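Local coordinates for Crov588 (Cafeteriavirus, PDB 6NYR), which is of unknown function but folds as a circular leucine-rich-repeat protein built largely of FNIP repeats, at residues Q528-E532 with N533-N537; Q396-E400 with K401-N405; N643-P646 with D647-V651; I661-K664 with N665-T668; H48-P51 with S52-V56. All coordinates share one frame; numbering follows the deposited sequence.

Contact 1 (Q528-E532 with N533-N537)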
loop_
_atom_site.group_PDB
_atom_site.type_symbol
_atom_site.label_atom_id
_atom_site.label_comp_id
_atom_site.label_asym_id
_atom_site.label_seq_id
_atom_site.Cartn_x
_atom_site.Cartn_y
_atom_site.Cartn_z
ATOM N N GLN A 528 32.611 -0.897 -16.324
ATOM C CA GLN A 528 33.850 -1.629 -16.545
ATOM C C GLN A 528 33.575 -2.869 -17.383
ATOM O O GLN A 528 32.545 -3.530 -17.215
ATOM C CB GLN A 528 34.513 -2.037 -15.226
ATOM C CG GLN A 528 34.872 -0.875 -14.315
ATOM C CD GLN A 528 35.791 0.133 -14.979
ATOM O OE1 GLN A 528 36.799 -0.228 -15.588
ATOM N NE2 GLN A 528 35.443 1.408 -14.866
ATOM N N ASN A 529 34.495 -3.173 -18.294
ATOM C CA ASN A 529 34.332 -4.331 -19.159
ATOM C C ASN A 529 34.326 -5.614 -18.340
ATOM O O ASN A 529 35.140 -5.796 -17.431
ATOM C CB ASN A 529 35.464 -4.373 -20.184
ATOM C CG ASN A 529 35.343 -5.540 -21.132
ATOM O OD1 ASN A 529 34.390 -5.633 -21.906
ATOM N ND2 ASN A 529 36.316 -6.445 -21.080
ATOM N N LEU A 530 33.402 -6.508 -18.670
ATOM C CA LEU A 530 33.307 -7.811 -18.025
ATOM C C LEU A 530 33.954 -8.851 -18.933
ATOM O O LEU A 530 33.632 -8.928 -20.124
ATOM C CB LEU A 530 31.855 -8.180 -17.729
ATOM C CG LEU A 530 31.131 -7.272 -16.734
ATOM C CD1 LEU A 530 29.620 -7.487 -16.822
ATOM C CD2 LEU A 530 31.626 -7.489 -15.311
ATOM N N THR A 531 34.868 -9.633 -18.373
ATOM C CA THR A 531 35.635 -10.609 -19.130
ATOM C C THR A 531 35.146 -12.023 -18.813
ATOM O O THR A 531 34.120 -12.215 -18.149
ATOM C CB THR A 531 37.127 -10.460 -18.817
ATOM O OG1 THR A 531 37.343 -10.651 -17.413
ATOM C CG2 THR A 531 37.618 -9.075 -19.213
ATOM N N GLU A 532 35.894 -13.020 -19.285
ATOM C CA GLU A 532 35.436 -14.399 -19.225
ATOM C C GLU A 532 35.556 -14.959 -17.812
ATOM O O GLU A 532 36.468 -14.614 -17.055
ATOM C CB GLU A 532 36.238 -15.275 -20.190
ATOM C CG GLU A 532 36.683 -14.565 -21.458
ATOM C CD GLU A 532 37.070 -15.522 -22.570
ATOM O OE1 GLU A 532 37.366 -16.702 -22.280
ATOM O OE2 GLU A 532 37.070 -15.090 -23.743
ATOM N N ASN A 533 34.619 -15.845 -17.470
ATOM C CA ASN A 533 34.606 -16.525 -16.175
ATOM C C ASN A 533 34.681 -15.536 -15.016
ATOM O O ASN A 533 35.273 -15.819 -13.971
ATOM C CB ASN A 533 35.739 -17.545 -16.086
ATOM C CG ASN A 533 35.720 -18.539 -17.234
ATOM O OD1 ASN A 533 36.689 -18.658 -17.984
ATOM N ND2 ASN A 533 34.609 -19.247 -17.384
ATOM N N VAL A 534 34.079 -14.367 -15.199
ATOM C CA VAL A 534 33.898 -13.398 -14.124
ATOM C C VAL A 534 32.524 -13.535 -13.482
ATOM O O VAL A 534 32.401 -13.570 -12.258
ATOM C CB VAL A 534 34.124 -11.965 -14.656
ATOM C CG1 VAL A 534 33.790 -10.942 -13.578
ATOM C CG2 VAL A 534 35.553 -11.798 -15.146
ATOM N N LEU A 535 31.481 -13.598 -14.296
ATOM C CA LEU A 535 30.113 -13.771 -13.811
ATOM C C LEU A 535 29.873 -15.240 -13.478
ATOM O O LEU A 535 30.152 -16.110 -14.308
ATOM C CB LEU A 535 29.125 -13.287 -14.863
ATOM C CG LEU A 535 29.216 -11.795 -15.213
ATOM C CD1 LEU A 535 28.202 -11.417 -16.286
ATOM C CD2 LEU A 535 29.029 -10.935 -13.967
ATOM N N PRO A 536 29.375 -15.552 -12.283
ATOM C CA PRO A 536 29.330 -16.952 -11.849
ATOM C C PRO A 536 28.254 -17.739 -12.581
ATOM O O PRO A 536 27.289 -17.190 -13.118
ATOM C CB PRO A 536 29.034 -16.862 -10.347
ATOM C CG PRO A 536 28.481 -15.477 -10.117
ATOM C CD PRO A 536 28.616 -14.662 -11.384
ATOM N N ASN A 537 28.436 -19.063 -12.589
ATOM C CA ASN A 537 27.565 -19.959 -13.347
ATOM C C ASN A 537 26.237 -20.233 -12.657
ATOM O O ASN A 537 25.455 -21.044 -13.162
ATOM C CB ASN A 537 28.257 -21.308 -13.606
ATOM C CG ASN A 537 28.369 -21.639 -15.064
ATOM O OD1 ASN A 537 27.556 -21.195 -15.870
ATOM N ND2 ASN A 537 29.361 -22.454 -15.416
HETATM O O HOH W 1 31.695 -13.721 -17.102
#

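Contact 2 (Q396-E400 with K401-N405)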
loop_
_atom_site.group_PDB
_atom_site.type_symbol
_atom_site.label_atom_id
_atom_site.label_comp_id
_atom_site.label_asym_id
_atom_site.label_seq_id
_atom_site.Cartn_x
_atom_site.Cartn_y
_atom_site.Cartn_z
ATOM N N GLN A 396 25.471 7.405 19.496
ATOM C CA GLN A 396 26.255 7.104 20.682
ATOM C C GLN A 396 26.968 5.770 20.505
ATOM O O GLN A 396 26.549 4.913 19.723
ATOM C CB GLN A 396 25.369 7.046 21.932
ATOM C CG GLN A 396 24.620 8.327 22.234
ATOM C CD GLN A 396 25.538 9.514 22.426
ATOM O OE1 GLN A 396 26.593 9.403 23.052
ATOM N NE2 GLN A 396 25.151 10.655 21.874
ATOM N N GLU A 397 28.064 5.607 21.241
ATOM C CA GLU A 397 28.824 4.368 21.178
ATOM C C GLU A 397 28.002 3.216 21.744
ATOM O O GLU A 397 27.264 3.374 22.720
ATOM C CB GLU A 397 30.135 4.506 21.946
ATOM C CG GLU A 397 31.147 5.427 21.292
ATOM C CD GLU A 397 32.467 5.444 22.032
ATOM O OE1 GLU A 397 32.454 5.314 23.274
ATOM O OE2 GLU A 397 33.520 5.570 21.369
ATOM N N ILE A 398 28.150 2.045 21.132
ATOM C CA ILE A 398 27.479 0.823 21.566
ATOM C C ILE A 398 28.575 -0.138 21.999
ATOM O O ILE A 398 29.299 -0.685 21.158
ATOM C CB ILE A 398 26.607 0.218 20.458
ATOM C CG1 ILE A 398 25.665 1.287 19.897
ATOM C CG2 ILE A 398 25.811 -0.965 20.990
ATOM C CD1 ILE A 398 24.726 0.782 18.825
ATOM N N ALA A 399 28.693 -0.350 23.305
ATOM C CA ALA A 399 29.777 -1.140 23.866
ATOM C C ALA A 399 29.388 -2.617 23.872
ATOM O O ALA A 399 28.345 -3.013 23.346
ATOM C CB ALA A 399 30.132 -0.629 25.262
ATOM N N GLU A 400 30.222 -3.449 24.491
ATOM C CA GLU A 400 30.117 -4.887 24.318
ATOM C C GLU A 400 28.783 -5.476 24.747
ATOM O O GLU A 400 28.017 -5.959 23.908
ATOM C CB GLU A 400 31.244 -5.591 25.090
ATOM C CG GLU A 400 32.599 -5.559 24.412
ATOM C CD GLU A 400 33.616 -6.445 25.103
ATOM O OE1 GLU A 400 33.235 -7.541 25.565
ATOM O OE2 GLU A 400 34.795 -6.048 25.187
ATOM N N LYS A 401 28.491 -5.457 26.045
ATOM C CA LYS A 401 27.333 -6.170 26.575
ATOM C C LYS A 401 26.061 -5.334 26.551
ATOM O O LYS A 401 25.203 -5.482 27.437
ATOM C CB LYS A 401 27.623 -6.656 27.996
ATOM C CG LYS A 401 28.217 -8.067 28.066
ATOM C CD LYS A 401 29.657 -8.095 27.563
ATOM C CE LYS A 401 29.923 -9.320 26.696
ATOM N NZ LYS A 401 30.267 -10.547 27.464
ATOM N N VAL A 402 25.895 -4.488 25.542
ATOM C CA VAL A 402 24.734 -3.607 25.474
ATOM C C VAL A 402 23.581 -4.266 24.728
ATOM O O VAL A 402 22.455 -4.319 25.229
ATOM C CB VAL A 402 25.134 -2.265 24.823
ATOM C CG1 VAL A 402 23.927 -1.349 24.714
ATOM C CG2 VAL A 402 26.262 -1.614 25.602
ATOM N N LEU A 403 23.832 -4.763 23.523
ATOM C CA LEU A 403 22.772 -5.380 22.729
ATOM C C LEU A 403 22.492 -6.790 23.239
ATOM O O LEU A 403 23.433 -7.555 23.478
ATOM C CB LEU A 403 23.167 -5.416 21.259
ATOM C CG LEU A 403 23.413 -4.037 20.638
ATOM C CD1 LEU A 403 24.001 -4.161 19.238
ATOM C CD2 LEU A 403 22.127 -3.217 20.607
ATOM N N PRO A 404 21.228 -7.158 23.436
ATOM C CA PRO A 404 20.921 -8.494 23.967
ATOM C C PRO A 404 21.172 -9.597 22.950
ATOM O O PRO A 404 21.073 -9.396 21.736
ATOM C CB PRO A 404 19.433 -8.401 24.329
ATOM C CG PRO A 404 18.889 -7.370 23.379
ATOM C CD PRO A 404 20.008 -6.368 23.164
ATOM N N ASN A 405 21.492 -10.788 23.470
ATOM C CA ASN A 405 21.691 -11.947 22.616
ATOM C C ASN A 405 20.456 -12.299 21.803
ATOM O O ASN A 405 20.595 -12.931 20.750
ATOM C CB ASN A 405 22.093 -13.172 23.451
ATOM C CG ASN A 405 23.415 -12.982 24.178
ATOM O OD1 ASN A 405 24.336 -12.345 23.662
ATOM N ND2 ASN A 405 23.515 -13.539 25.380
#

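Contact 3 (N643-P646 with D647-V651)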
loop_
_atom_site.group_PDB
_atom_site.type_symbol
_atom_site.label_atom_id
_atom_site.label_comp_id
_atom_site.label_asym_id
_atom_site.label_seq_id
_atom_site.Cartn_x
_atom_site.Cartn_y
_atom_site.Cartn_z
ATOM N N ASN A 643 5.662 -13.053 -41.939
ATOM C CA ASN A 643 6.700 -14.071 -42.035
ATOM C C ASN A 643 7.906 -13.782 -41.150
ATOM O O ASN A 643 8.845 -14.586 -41.131
ATOM C CB ASN A 643 7.165 -14.213 -43.488
ATOM C CG ASN A 643 7.696 -12.908 -44.066
ATOM O OD1 ASN A 643 7.848 -11.914 -43.356
ATOM N ND2 ASN A 643 7.989 -12.912 -45.361
ATOM N N VAL A 644 7.900 -12.668 -40.420
ATOM C CA VAL A 644 9.016 -12.262 -39.574
ATOM C C VAL A 644 8.683 -12.562 -38.120
ATOM O O VAL A 644 9.582 -12.753 -37.294
ATOM C CB VAL A 644 9.326 -10.766 -39.782
ATOM C CG1 VAL A 644 9.954 -10.163 -38.549
ATOM C CG2 VAL A 644 10.223 -10.573 -41.005
ATOM N N LEU A 645 7.412 -12.585 -37.797
ATOM C CA LEU A 645 6.959 -12.829 -36.428
ATOM C C LEU A 645 6.853 -14.325 -36.170
ATOM O O LEU A 645 6.327 -15.060 -37.018
ATOM C CB LEU A 645 5.617 -12.169 -36.187
ATOM C CG LEU A 645 5.598 -10.643 -36.333
ATOM C CD1 LEU A 645 4.172 -10.120 -36.347
ATOM C CD2 LEU A 645 6.389 -9.986 -35.214
ATOM N N PRO A 646 7.363 -14.827 -35.044
ATOM C CA PRO A 646 7.227 -16.261 -34.758
ATOM C C PRO A 646 5.786 -16.643 -34.445
ATOM O O PRO A 646 4.995 -15.850 -33.925
ATOM C CB PRO A 646 8.137 -16.472 -33.539
ATOM C CG PRO A 646 8.217 -15.120 -32.887
ATOM C CD PRO A 646 8.167 -14.125 -34.023
ATOM N N ASP A 647 5.456 -17.892 -34.774
ATOM C CA ASP A 647 4.098 -18.394 -34.600
ATOM C C ASP A 647 3.686 -18.459 -33.137
ATOM O O ASP A 647 2.484 -18.466 -32.845
ATOM C CB ASP A 647 3.979 -19.780 -35.238
ATOM C CG ASP A 647 4.161 -19.747 -36.738
ATOM O OD1 ASP A 647 3.726 -18.758 -37.370
ATOM O OD2 ASP A 647 4.754 -20.699 -37.287
ATOM N N THR A 648 4.646 -18.505 -32.214
ATOM C CA THR A 648 4.313 -18.557 -30.799
ATOM C C THR A 648 3.790 -17.229 -30.267
ATOM O O THR A 648 3.231 -17.209 -29.166
ATOM C CB THR A 648 5.544 -18.972 -29.976
ATOM O OG1 THR A 648 6.694 -18.248 -30.433
ATOM C CG2 THR A 648 5.792 -20.469 -30.087
ATOM N N LEU A 649 3.946 -16.134 -31.013
ATOM C CA LEU A 649 3.671 -14.818 -30.454
ATOM C C LEU A 649 2.244 -14.730 -29.925
ATOM O O LEU A 649 1.288 -15.144 -30.583
ATOM C CB LEU A 649 3.903 -13.724 -31.497
ATOM C CG LEU A 649 3.795 -12.311 -30.918
ATOM C CD1 LEU A 649 4.927 -12.058 -29.920
ATOM C CD2 LEU A 649 3.793 -11.238 -31.998
ATOM N N LYS A 650 2.116 -14.160 -28.731
ATOM C CA LYS A 650 0.832 -13.919 -28.085
ATOM C C LYS A 650 0.482 -12.446 -27.971
ATOM O O LYS A 650 -0.684 -12.084 -28.143
ATOM C CB LYS A 650 0.822 -14.558 -26.691
ATOM C CG LYS A 650 0.935 -16.081 -26.713
ATOM C CD LYS A 650 0.842 -16.672 -25.311
ATOM C CE LYS A 650 1.041 -18.183 -25.315
ATOM N NZ LYS A 650 -0.073 -18.868 -26.051
ATOM N N VAL A 651 1.457 -11.583 -27.695
ATOM C CA VAL A 651 1.195 -10.167 -27.470
ATOM C C VAL A 651 2.275 -9.335 -28.144
ATOM O O VAL A 651 3.468 -9.543 -27.905
ATOM C CB VAL A 651 1.128 -9.835 -25.964
ATOM C CG1 VAL A 651 0.996 -8.335 -25.752
ATOM C CG2 VAL A 651 -0.026 -10.576 -25.311
#

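Contact 4 (I661-K664 with N665-T668)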
loop_
_atom_site.group_PDB
_atom_site.type_symbol
_atom_site.label_atom_id
_atom_site.label_comp_id
_atom_site.label_asym_id
_atom_site.label_seq_id
_atom_site.Cartn_x
_atom_site.Cartn_y
_atom_site.Cartn_z
ATOM N N ILE A 661 2.237 2.413 -39.871
ATOM C CA ILE A 661 3.468 2.061 -40.567
ATOM C C ILE A 661 3.916 0.650 -40.210
ATOM O O ILE A 661 4.437 -0.078 -41.059
ATOM C CB ILE A 661 4.574 3.089 -40.253
ATOM C CG1 ILE A 661 4.150 4.492 -40.680
ATOM C CG2 ILE A 661 5.870 2.682 -40.954
ATOM C CD1 ILE A 661 4.419 4.824 -42.128
ATOM N N ILE A 662 3.725 0.248 -38.952
ATOM C CA ILE A 662 4.218 -1.050 -38.507
ATOM C C ILE A 662 3.331 -2.169 -39.028
ATOM O O ILE A 662 3.815 -3.255 -39.366
ATOM C CB ILE A 662 4.307 -1.081 -36.971
ATOM C CG1 ILE A 662 5.190 0.056 -36.458
ATOM C CG2 ILE A 662 4.842 -2.425 -36.488
ATOM C CD1 ILE A 662 5.070 0.299 -34.961
ATOM N N LEU A 663 2.026 -1.922 -39.101
ATOM C CA LEU A 663 1.051 -2.933 -39.483
ATOM C C LEU A 663 0.571 -2.761 -40.918
ATOM O O LEU A 663 -0.455 -3.341 -41.297
ATOM C CB LEU A 663 -0.129 -2.902 -38.511
ATOM C CG LEU A 663 0.267 -3.024 -37.037
ATOM C CD1 LEU A 663 -0.952 -3.033 -36.127
ATOM C CD2 LEU A 663 1.107 -4.277 -36.810
ATOM N N LYS A 664 1.297 -1.979 -41.719
ATOM C CA LYS A 664 0.959 -1.804 -43.127
ATOM C C LYS A 664 0.657 -3.139 -43.795
ATOM O O LYS A 664 -0.379 -3.303 -44.450
ATOM C CB LYS A 664 2.113 -1.094 -43.837
ATOM C CG LYS A 664 1.820 -0.612 -45.249
ATOM C CD LYS A 664 3.131 -0.446 -46.021
ATOM C CE LYS A 664 2.913 0.035 -47.446
ATOM N NZ LYS A 664 2.879 1.521 -47.541
ATOM N N ASN A 665 1.552 -4.110 -43.624
ATOM C CA ASN A 665 1.475 -5.397 -44.311
ATOM C C ASN A 665 0.971 -6.500 -43.393
ATOM O O ASN A 665 1.462 -7.632 -43.448
ATOM C CB ASN A 665 2.841 -5.771 -44.884
ATOM C CG ASN A 665 3.475 -4.641 -45.672
ATOM O OD1 ASN A 665 4.498 -4.083 -45.269
ATOM N ND2 ASN A 665 2.876 -4.305 -46.809
ATOM N N ILE A 666 0.003 -6.203 -42.529
ATOM C CA ILE A 666 -0.501 -7.181 -41.570
ATOM C C ILE A 666 -2.012 -7.021 -41.475
ATOM O O ILE A 666 -2.500 -5.985 -41.010
ATOM C CB ILE A 666 0.140 -7.020 -40.182
ATOM C CG1 ILE A 666 1.613 -7.424 -40.229
ATOM C CG2 ILE A 666 -0.609 -7.847 -39.147
ATOM C CD1 ILE A 666 2.399 -7.009 -39.005
ATOM N N ASP A 667 -2.749 -8.042 -41.903
ATOM C CA ASP A 667 -4.198 -8.072 -41.726
ATOM C C ASP A 667 -4.478 -8.299 -40.245
ATOM O O ASP A 667 -4.420 -9.430 -39.755
ATOM C CB ASP A 667 -4.820 -9.168 -42.585
ATOM C CG ASP A 667 -6.286 -8.905 -42.893
ATOM O OD1 ASP A 667 -6.929 -8.140 -42.142
ATOM O OD2 ASP A 667 -6.797 -9.466 -43.887
ATOM N N THR A 668 -4.781 -7.218 -39.519
ATOM C CA THR A 668 -5.094 -7.336 -38.100
ATOM C C THR A 668 -6.282 -8.257 -37.848
ATOM O O THR A 668 -6.491 -8.682 -36.705
ATOM C CB THR A 668 -5.378 -5.956 -37.502
ATOM O OG1 THR A 668 -6.579 -5.422 -38.076
ATOM C CG2 THR A 668 -4.221 -5.000 -37.765
#

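Contact 5 (H48-P51 with S52-V56)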
loop_
_atom_site.group_PDB
_atom_site.type_symbol
_atom_site.label_atom_id
_atom_site.label_comp_id
_atom_site.label_asym_id
_atom_site.label_seq_id
_atom_site.Cartn_x
_atom_site.Cartn_y
_atom_site.Cartn_z
ATOM N N HIS A 48 -30.496 -0.940 -24.488
ATOM C CA HIS A 48 -30.736 -2.283 -24.997
ATOM C C HIS A 48 -29.455 -2.997 -25.403
ATOM O O HIS A 48 -29.505 -3.952 -26.187
ATOM C CB HIS A 48 -31.701 -2.238 -26.181
ATOM C CG HIS A 48 -33.037 -1.654 -25.848
ATOM N ND1 HIS A 48 -33.319 -0.311 -25.973
ATOM C CD2 HIS A 48 -34.169 -2.236 -25.388
ATOM C CE1 HIS A 48 -34.570 -0.092 -25.608
ATOM N NE2 HIS A 48 -35.108 -1.243 -25.250
ATOM N N LEU A 49 -28.312 -2.567 -24.875
ATOM C CA LEU A 49 -27.013 -3.033 -25.344
ATOM C C LEU A 49 -26.262 -3.807 -24.269
ATOM O O LEU A 49 -25.031 -3.899 -24.320
ATOM C CB LEU A 49 -26.180 -1.843 -25.820
ATOM C CG LEU A 49 -26.923 -0.863 -26.728
ATOM C CD1 LEU A 49 -26.106 0.397 -26.959
ATOM C CD2 LEU A 49 -27.260 -1.533 -28.057
ATOM N N ILE A 50 -26.980 -4.368 -23.303
ATOM C CA ILE A 50 -26.354 -5.066 -22.186
ATOM C C ILE A 50 -26.962 -6.456 -22.042
ATOM O O ILE A 50 -28.155 -6.572 -21.720
ATOM C CB ILE A 50 -26.523 -4.281 -20.873
ATOM C CG1 ILE A 50 -25.949 -2.871 -20.991
ATOM C CG2 ILE A 50 -25.864 -5.032 -19.721
ATOM C CD1 ILE A 50 -24.444 -2.827 -21.083
ATOM N N PRO A 51 -26.211 -7.530 -22.283
ATOM C CA PRO A 51 -26.773 -8.871 -22.079
ATOM C C PRO A 51 -27.095 -9.079 -20.604
ATOM O O PRO A 51 -26.646 -8.341 -19.723
ATOM C CB PRO A 51 -25.676 -9.821 -22.568
ATOM C CG PRO A 51 -24.420 -9.012 -22.554
ATOM C CD PRO A 51 -24.820 -7.575 -22.780
ATOM N N SER A 52 -27.878 -10.119 -20.337
ATOM C CA SER A 52 -28.432 -10.332 -19.007
ATOM C C SER A 52 -27.520 -11.143 -18.099
ATOM O O SER A 52 -27.916 -11.456 -16.972
ATOM C CB SER A 52 -29.795 -11.026 -19.112
ATOM O OG SER A 52 -29.681 -12.275 -19.764
ATOM N N ASN A 53 -26.317 -11.494 -18.555
ATOM C CA ASN A 53 -25.367 -12.155 -17.670
ATOM C C ASN A 53 -24.710 -11.190 -16.687
ATOM O O ASN A 53 -24.276 -11.618 -15.610
ATOM C CB ASN A 53 -24.283 -12.857 -18.493
ATOM C CG ASN A 53 -23.538 -11.903 -19.410
ATOM O OD1 ASN A 53 -24.080 -10.881 -19.836
ATOM N ND2 ASN A 53 -22.289 -12.235 -19.718
ATOM N N ILE A 54 -24.624 -9.902 -17.016
ATOM C CA ILE A 54 -23.958 -8.935 -16.147
ATOM C C ILE A 54 -24.996 -8.380 -15.185
ATOM O O ILE A 54 -26.073 -7.935 -15.597
ATOM C CB ILE A 54 -23.247 -7.835 -16.960
ATOM C CG1 ILE A 54 -24.150 -6.718 -17.476
ATOM C CG2 ILE A 54 -22.461 -8.476 -18.128
ATOM C CD1 ILE A 54 -24.472 -5.657 -16.434
ATOM N N LYS A 55 -24.678 -8.442 -13.896
ATOM C CA LYS A 55 -25.587 -8.058 -12.826
ATOM C C LYS A 55 -25.151 -6.802 -12.094
ATOM O O LYS A 55 -25.911 -6.298 -11.258
ATOM C CB LYS A 55 -25.715 -9.227 -11.836
ATOM C CG LYS A 55 -26.076 -10.542 -12.531
ATOM C CD LYS A 55 -26.738 -11.546 -11.600
ATOM C CE LYS A 55 -25.763 -12.015 -10.528
ATOM N NZ LYS A 55 -24.564 -12.680 -11.128
ATOM N N VAL A 56 -23.966 -6.279 -12.399
ATOM C CA VAL A 56 -23.394 -5.130 -11.713
ATOM C C VAL A 56 -22.837 -4.186 -12.767
ATOM O O VAL A 56 -22.063 -4.606 -13.635
ATOM C CB VAL A 56 -22.286 -5.552 -10.729
ATOM C CG1 VAL A 56 -21.699 -4.332 -10.032
ATOM C CG2 VAL A 56 -22.825 -6.557 -9.718
#

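Contact 1 (Q528-E532 with N533-N537)
A single water joins T531 to L535 across a tight turn. L535 N donates to it at 2.8 Å, and the water in turn donates to T531 O at 3.0 Å. No direct hydrogen bond links 528-532 to 533-537, so the water closes the loop here. The chain reverses through a type II beta turn from T531 to V534. N533 takes the third place with a positive phi of 53°, as the third residue of such a turn does.

V534 turns its side chain toward 528-532. Its CG1 lies anti to the backbone N (chi1 174°), which leaves CG2 facing T531. There V534 CG2 comes to 3.1 Å from T531 OG1 and to 3.4 Å from T531 O. The methyl thus covers both oxygens of one threonine, and the fit is tight. On the buried side the leucines are looser. L530 CD1 meets L535 CD1 at 4.2 Å, and L530 CD2 reaches V534 CG1 at 4.4 Å. The side chains of E532 and N533, at the outer corner, are exposed.

The turn belongs to an FNIP repeat, in the loop between strands 519-521 and 541-543. L530 packs on F544 of the following coil. P536 rests on L513 and N515 of the preceding one, and Q528 NE2 is hydrogen-bonded to N505 OD1 there.

Contact 2 (Q396-E400 with K401-N405)
Apolar contacts carry most of this bend, and I398 is their centre. Its CG2 methyl does the touching. I398 CG1 lies beside the backbone N (chi1 -52°). This puts CG2 beside the carbonyl carbon, where it meets L403 and V402. I398 CG2 comes to 3.9 Å from L403 CG, the two side chains crossing at about a right angle. The same methyl reaches V402 CB at 4.1 Å, so one branch bridges two neighbouring residues. A399 adds a smaller contact, from its CB to V402 CG2 at 4.0 Å.

Contacts between methyl and backbone come next. V402 CG2 lies 3.4 Å from A399 O and 3.6 Å from A399 N. The valine therefore covers the peptide groups of A399 as well as its methyl.

Charged side chains form the outer, exposed edge. E400 and K401 run side by side and point the same way. The lysine chain is bent at several bonds, and its CE passes 3.9 Å from E400 OE1. The charged ends stay apart, with E400 OE1 and K401 NZ at 4.6 Å. Their attraction is probably modest. K401 also touches E378.

The bend lies in an FNIP repeat, in the loop between strands 387-389 and 409-411. V402 packs against I376 of the preceding coil and I398 against V424 of the following one. Q396 NE2 is hydrogen-bonded to N373 OD1, again on the preceding side.

Contact 3 (N643-P646 with D647-V651)
A type I beta turn from P646 to L649 leads the chain of the last FNIP repeat toward strand 651-655. The turn is closed by a backbone hydrogen bond. L649 N donates to P646 O at 3.1 Å, and the bond is nearly straight, with 165° at the hydrogen. The donor stands well above the plane of the carbonyl, 52° out of it.

L649 turns its side chain back toward the start of the loop. Its CB sits 3.4 Å from P646 O, beside the acceptor of that bond. From there CG goes anti to the backbone N (chi1 -173°), and the branch ends in the interior. L649 CD2 meets L645 CD2 at 4.3 Å, a light contact between two buried leucines. L649 also packs back on L627 and on L630 of strand 629-631, while L645 touches F673 just before strand 674-678.

The corner residues are more open. D647 N is hydrogen-bonded to a glycerol molecule, probably from the crystallisation liquor. D647 CB starts out away from the preceding segment but still lies 3.7 Å from P646 C.

T648 links the turn to the preceding coil. Its OG1 is hydrogen-bonded chiefly to L627 O, with C625 O as a second partner sharing the same hydrogen. These partners help hold the side chain against the loop before strand 629-631. Held there, T648 OG1 lies beside the proline ring, 3.9 Å from P646 CB.

Contact 4 (I661-K664 with N665-T668)
The chain leaves helix 659-662 at L663 and at once makes a type I beta turn from L663 to I666. I666 N donates to L663 O at 3.1 Å to close it. The bond is bent, with 141° at the hydrogen, and the donor stands 65° out of the carbonyl plane.

Two buried side chains, L663 and I666, meet through their end methyls. L663 CD2 touches I666 CD1 at 3.7 Å, and the chains cross obliquely. I666 CD1 also comes within 4.0 Å of I662 O, at the end of the helix. The other branch of the leucine, L663 CD1, meets T668 CG2 at 4.2 Å, approaching at about a right angle.

This turn lies in the C-terminal end of the leucine-rich-repeat ring, between the short helix and the last strand, 674-678. L663 packs on I675 and Y677 of that strand. I666 touches I671, and I662 lies on L640 of the preceding coil.

On the exposed side K664 and N665 lie side by side, pointing the same way. The K664 chain leaves anti to its own backbone N (chi1 -169°), which carries K664 CD to 3.9 Å from N665 ND2. Both residues also touch E639.

Contact 5 (H48-P51 with S52-V56)
I50 and I54 set their side chains at about a right angle to each other. The CG2 methyl of I50 points into the bend of I54. It is modelled 3.3 Å from I54 CG1 and 3.6 Å from I54 CD1. The first approach is shorter than normal for apolar carbons. I54 CG1 also sits between the backbone N and the carbonyl carbon (chi1 80°), an uncommon conformation. The fine detail of this pair is therefore doubtful.

P51 and N53 instead lie side by side and point the same way. N53 OD1 reaches P51 CB and P51 CG, both at 3.3 Å. The other end of that amide is held outside, where N53 ND2 is hydrogen-bonded to L28 O. That bond helps fix the rotation of the amide beside the proline.

Between them the backbone forms a type I beta turn from P51 to I54. It is open, since P51 O and I54 N are 3.7 Å apart and make no hydrogen bond.

The turn leads into strand 56-58. P51 packs on Y25 and L28 of helix 25-28, and I50 and I54 both lie on I36 of strand 35-37. I54 also touches L76, just before strand 78-80.

Along the chain the order is contacts 5, 2, 1, 3 and 4. Contacts 1 and 2 lie in loops between strands. Contacts 3 and 5 run from a loop into strands 651-655 and 56-58. Contact 4 spans the end of helix 659-662. Contacts 1, 2 and 3 fall in three different FNIP repeats. Contact 2 is across the chain's centre from contacts 4 and 5, with centres about 69 and 68 Å away. Contact 1 lies about 41 Å from contact 2 and 33 Å from contact 3, centre to centre. Contacts 3 and 4 are neighbours, with centres about 14 Å apart. Contact 5 is about 35 Å from both, consistent with a solenoid curved into a circle.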